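Local coordinates for protein tylactone synthase starter module and modules 1 & 2 (Streptomyces fradiae, PDB 2Z5L) that probably reduces the beta-keto group of a growing polyketide with NADPH, as the first ketoreductase of the tylosin polyketide synthase, setting hydroxyl chirality, at residues Q257-G269 / L279-R292. Residues are numbered along the deposited sequence; the frame is centred on the assembly and turned at random.
Sequences QPSGTVLITGGMG and LAAEGAERLVLTSR
V262 and I264 pair with L287 and L289 in parallel register, strand 261-265 running beside strand 286-291. V262 N gives a short bond to R286 O (2.6 Å), and I264 N reaches V288 O at 2.9 Å. The face that helix 270-281 covers is closely packed. There CD2 of L287 presses on CB of V262 (3.5 Å), the two side chains lying alongside and pointing the same way, while V262 CG1, anti to its backbone N (chi1 -179°), meets L279 CD1 at 3.8 Å, the side chains crossing at about a right angle. Beta-branched valine and isoleucine suit the strand, and L279, longer, reaches from the helix to V262 CG1 and I264 CD1. Buried P258 extends this apolar packing to L279 CD2 and A284 CB, and its CG rests on E282 O at 3.4 Å. The other face carries L263 and V288, whose methyls CD1 and CG1 touch at 3.6 Å beneath helix 324-333.

The solvent side lies at S259 and E285, both exposed, where E285 OE2 accepts from G260 N at 3.3 Å. G260, with a positive phi, offers its O to both E285 N and R286 N. R286 turns one guanidinium face to T261 OG1, without a hydrogen bond.

At the far end G267 N bonds to T290 O (3.1 Å); having no side chain, glycine suits the close passage of this backbone over L289. A water accepts from G266 N and bonds T290 OG1, while G266 CA and M268 N lie at the edge of the R292 guanidinium, near its plane. Strand, glycine-rich turn, helix and parallel strand form the first beta-alpha-beta unit of the ketoreductase domain's Rossmann fold, where short-chain dehydrogenases/reductases typically bind the dinucleotide.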
# COMPACT_ATOMS: atom_id res chain seq x y z
N GLN A 257 -14.39 12.03 19.11
CA GLN A 257 -15.14 13.28 19.01
C GLN A 257 -14.23 14.44 18.61
O GLN A 257 -13.26 14.74 19.28
CB GLN A 257 -15.83 13.61 20.33
CG GLN A 257 -17.17 12.92 20.51
CD GLN A 257 -17.87 13.34 21.80
OE1 GLN A 257 -18.09 14.54 22.05
NE2 GLN A 257 -18.23 12.36 22.63
N PRO A 258 -14.56 15.10 17.48
CA PRO A 258 -13.77 16.23 16.97
C PRO A 258 -13.80 17.45 17.89
O PRO A 258 -14.79 17.69 18.58
CB PRO A 258 -14.44 16.51 15.63
CG PRO A 258 -15.88 16.21 15.93
CD PRO A 258 -15.76 14.89 16.66
N SER A 259 -12.72 18.22 17.88
CA SER A 259 -12.59 19.45 18.68
C SER A 259 -11.48 20.33 18.09
O SER A 259 -10.63 19.84 17.36
CB SER A 259 -12.25 19.10 20.14
OG SER A 259 -11.01 18.43 20.24
N GLY A 260 -11.48 21.62 18.40
CA GLY A 260 -10.45 22.49 17.86
C GLY A 260 -10.46 22.62 16.34
O GLY A 260 -11.51 22.52 15.71
N THR A 261 -9.28 22.82 15.75
CA THR A 261 -9.17 22.96 14.30
C THR A 261 -8.94 21.60 13.63
O THR A 261 -8.08 20.83 14.05
CB THR A 261 -8.02 23.94 13.92
OG1 THR A 261 -8.20 25.17 14.62
CG2 THR A 261 -8.02 24.23 12.41
N VAL A 262 -9.72 21.30 12.60
CA VAL A 262 -9.58 20.04 11.88
C VAL A 262 -9.19 20.34 10.44
O VAL A 262 -9.87 21.08 9.73
CB VAL A 262 -10.89 19.21 11.92
CG1 VAL A 262 -10.69 17.90 11.19
CG2 VAL A 262 -11.31 18.94 13.36
N LEU A 263 -8.05 19.79 10.03
CA LEU A 263 -7.55 19.97 8.67
C LEU A 263 -7.96 18.76 7.85
O LEU A 263 -7.69 17.62 8.24
CB LEU A 263 -6.02 20.06 8.68
CG LEU A 263 -5.33 20.12 7.32
CD1 LEU A 263 -5.85 21.34 6.52
CD2 LEU A 263 -3.81 20.25 7.52
N ILE A 264 -8.60 19.01 6.71
CA ILE A 264 -9.05 17.93 5.83
C ILE A 264 -8.58 18.14 4.39
O ILE A 264 -9.04 19.07 3.72
CB ILE A 264 -10.59 17.83 5.79
CG1 ILE A 264 -11.13 17.37 7.14
CG2 ILE A 264 -11.02 16.87 4.68
CD1 ILE A 264 -12.63 17.61 7.30
N THR A 265 -7.67 17.29 3.91
CA THR A 265 -7.24 17.46 2.53
C THR A 265 -8.26 16.74 1.63
O THR A 265 -9.02 15.88 2.10
CB THR A 265 -5.80 16.94 2.27
OG1 THR A 265 -5.76 15.52 2.31
CG2 THR A 265 -4.84 17.50 3.35
N GLY A 266 -8.32 17.12 0.36
CA GLY A 266 -9.29 16.53 -0.54
C GLY A 266 -10.67 16.77 0.03
O GLY A 266 -11.56 15.93 -0.06
N GLY A 267 -10.87 17.94 0.62
CA GLY A 267 -12.16 18.26 1.22
C GLY A 267 -13.31 18.52 0.23
O GLY A 267 -14.46 18.58 0.65
N MET A 268 -13.02 18.68 -1.06
CA MET A 268 -14.11 18.91 -2.00
C MET A 268 -14.41 17.60 -2.77
O MET A 268 -15.08 17.62 -3.80
CB MET A 268 -13.76 20.06 -2.96
CG MET A 268 -13.66 21.43 -2.24
SD MET A 268 -15.30 21.99 -1.63
CE MET A 268 -15.94 22.68 -3.10
N GLY A 269 -13.91 16.48 -2.24
CA GLY A 269 -14.13 15.16 -2.82
C GLY A 269 -15.32 14.51 -2.15
O GLY A 269 -15.83 15.03 -1.15
N LEU A 279 -18.01 15.98 10.93
CA LEU A 279 -17.15 16.56 11.94
C LEU A 279 -17.73 17.87 12.47
O LEU A 279 -17.89 18.05 13.68
CB LEU A 279 -15.75 16.78 11.36
CG LEU A 279 -15.11 15.44 10.99
CD1 LEU A 279 -13.65 15.62 10.62
CD2 LEU A 279 -15.27 14.47 12.18
N ALA A 280 -18.05 18.76 11.54
CA ALA A 280 -18.63 20.06 11.87
C ALA A 280 -19.90 19.90 12.69
O ALA A 280 -20.16 20.69 13.61
CB ALA A 280 -18.95 20.81 10.60
N ALA A 281 -20.68 18.88 12.35
CA ALA A 281 -21.92 18.61 13.05
C ALA A 281 -21.70 17.94 14.40
O ALA A 281 -22.61 17.88 15.21
CB ALA A 281 -22.83 17.76 12.19
N GLU A 282 -20.48 17.47 14.66
CA GLU A 282 -20.26 16.80 15.94
C GLU A 282 -19.27 17.45 16.89
O GLU A 282 -18.67 16.76 17.71
CB GLU A 282 -19.84 15.35 15.72
CG GLU A 282 -20.85 14.52 14.97
CD GLU A 282 -20.42 13.07 14.85
OE1 GLU A 282 -21.09 12.31 14.10
OE2 GLU A 282 -19.42 12.69 15.50
N GLY A 283 -19.08 18.75 16.79
CA GLY A 283 -18.17 19.39 17.71
C GLY A 283 -16.93 20.05 17.16
O GLY A 283 -16.11 20.56 17.93
N ALA A 284 -16.74 20.03 15.85
CA ALA A 284 -15.56 20.68 15.30
C ALA A 284 -15.72 22.18 15.51
O ALA A 284 -16.80 22.74 15.30
CB ALA A 284 -15.43 20.36 13.81
N GLU A 285 -14.64 22.83 15.94
CA GLU A 285 -14.64 24.26 16.19
C GLU A 285 -14.20 25.00 14.93
O GLU A 285 -14.62 26.12 14.67
CB GLU A 285 -13.68 24.61 17.33
CG GLU A 285 -14.08 24.05 18.68
CD GLU A 285 -13.16 24.54 19.79
OE1 GLU A 285 -12.94 25.77 19.87
OE2 GLU A 285 -12.68 23.71 20.59
N ARG A 286 -13.35 24.35 14.15
CA ARG A 286 -12.87 24.95 12.92
C ARG A 286 -12.47 23.87 11.93
O ARG A 286 -11.82 22.88 12.27
CB ARG A 286 -11.67 25.86 13.18
CG ARG A 286 -11.15 26.61 11.95
CD ARG A 286 -9.83 27.34 12.23
NE ARG A 286 -9.92 28.27 13.35
CZ ARG A 286 -8.87 28.73 14.02
NH1 ARG A 286 -7.64 28.36 13.68
NH2 ARG A 286 -9.04 29.55 15.05
N LEU A 287 -12.89 24.06 10.68
CA LEU A 287 -12.55 23.13 9.63
C LEU A 287 -11.76 23.92 8.61
O LEU A 287 -12.10 25.07 8.30
CB LEU A 287 -13.80 22.56 8.96
CG LEU A 287 -14.61 21.52 9.74
CD1 LEU A 287 -15.79 20.99 8.88
CD2 LEU A 287 -13.69 20.36 10.11
N VAL A 288 -10.68 23.31 8.14
CA VAL A 288 -9.82 23.91 7.12
C VAL A 288 -9.79 22.88 6.00
O VAL A 288 -9.27 21.79 6.18
CB VAL A 288 -8.41 24.13 7.68
CG1 VAL A 288 -7.47 24.52 6.57
CG2 VAL A 288 -8.47 25.23 8.74
N LEU A 289 -10.38 23.23 4.86
CA LEU A 289 -10.46 22.32 3.73
C LEU A 289 -9.54 22.73 2.60
O LEU A 289 -9.49 23.91 2.23
CB LEU A 289 -11.90 22.27 3.23
CG LEU A 289 -12.98 22.15 4.30
CD1 LEU A 289 -14.34 22.33 3.65
CD2 LEU A 289 -12.90 20.81 5.01
N THR A 290 -8.80 21.78 2.06
CA THR A 290 -7.92 22.11 0.96
C THR A 290 -8.42 21.37 -0.25
O THR A 290 -8.99 20.29 -0.13
CB THR A 290 -6.48 21.69 1.24
OG1 THR A 290 -6.32 20.30 0.96
CG2 THR A 290 -6.13 21.94 2.71
N SER A 291 -8.24 21.99 -1.42
CA SER A 291 -8.66 21.39 -2.68
C SER A 291 -7.86 22.01 -3.83
O SER A 291 -7.28 23.08 -3.69
CB SER A 291 -10.15 21.62 -2.91
OG SER A 291 -10.45 22.99 -3.09
N ARG A 292 -7.87 21.32 -4.96
CA ARG A 292 -7.18 21.73 -6.18
C ARG A 292 -7.55 23.12 -6.67
O ARG A 292 -6.67 23.89 -7.07
CB ARG A 292 -7.44 20.69 -7.29
CG ARG A 292 -8.86 20.08 -7.26
CD ARG A 292 -8.88 18.71 -6.56
NE ARG A 292 -9.97 18.55 -5.61
CZ ARG A 292 -9.79 18.33 -4.30
NH1 ARG A 292 -8.56 18.26 -3.82
NH2 ARG A 292 -10.84 18.17 -3.49
O HOH W 1 -6.31 18.34 -1.19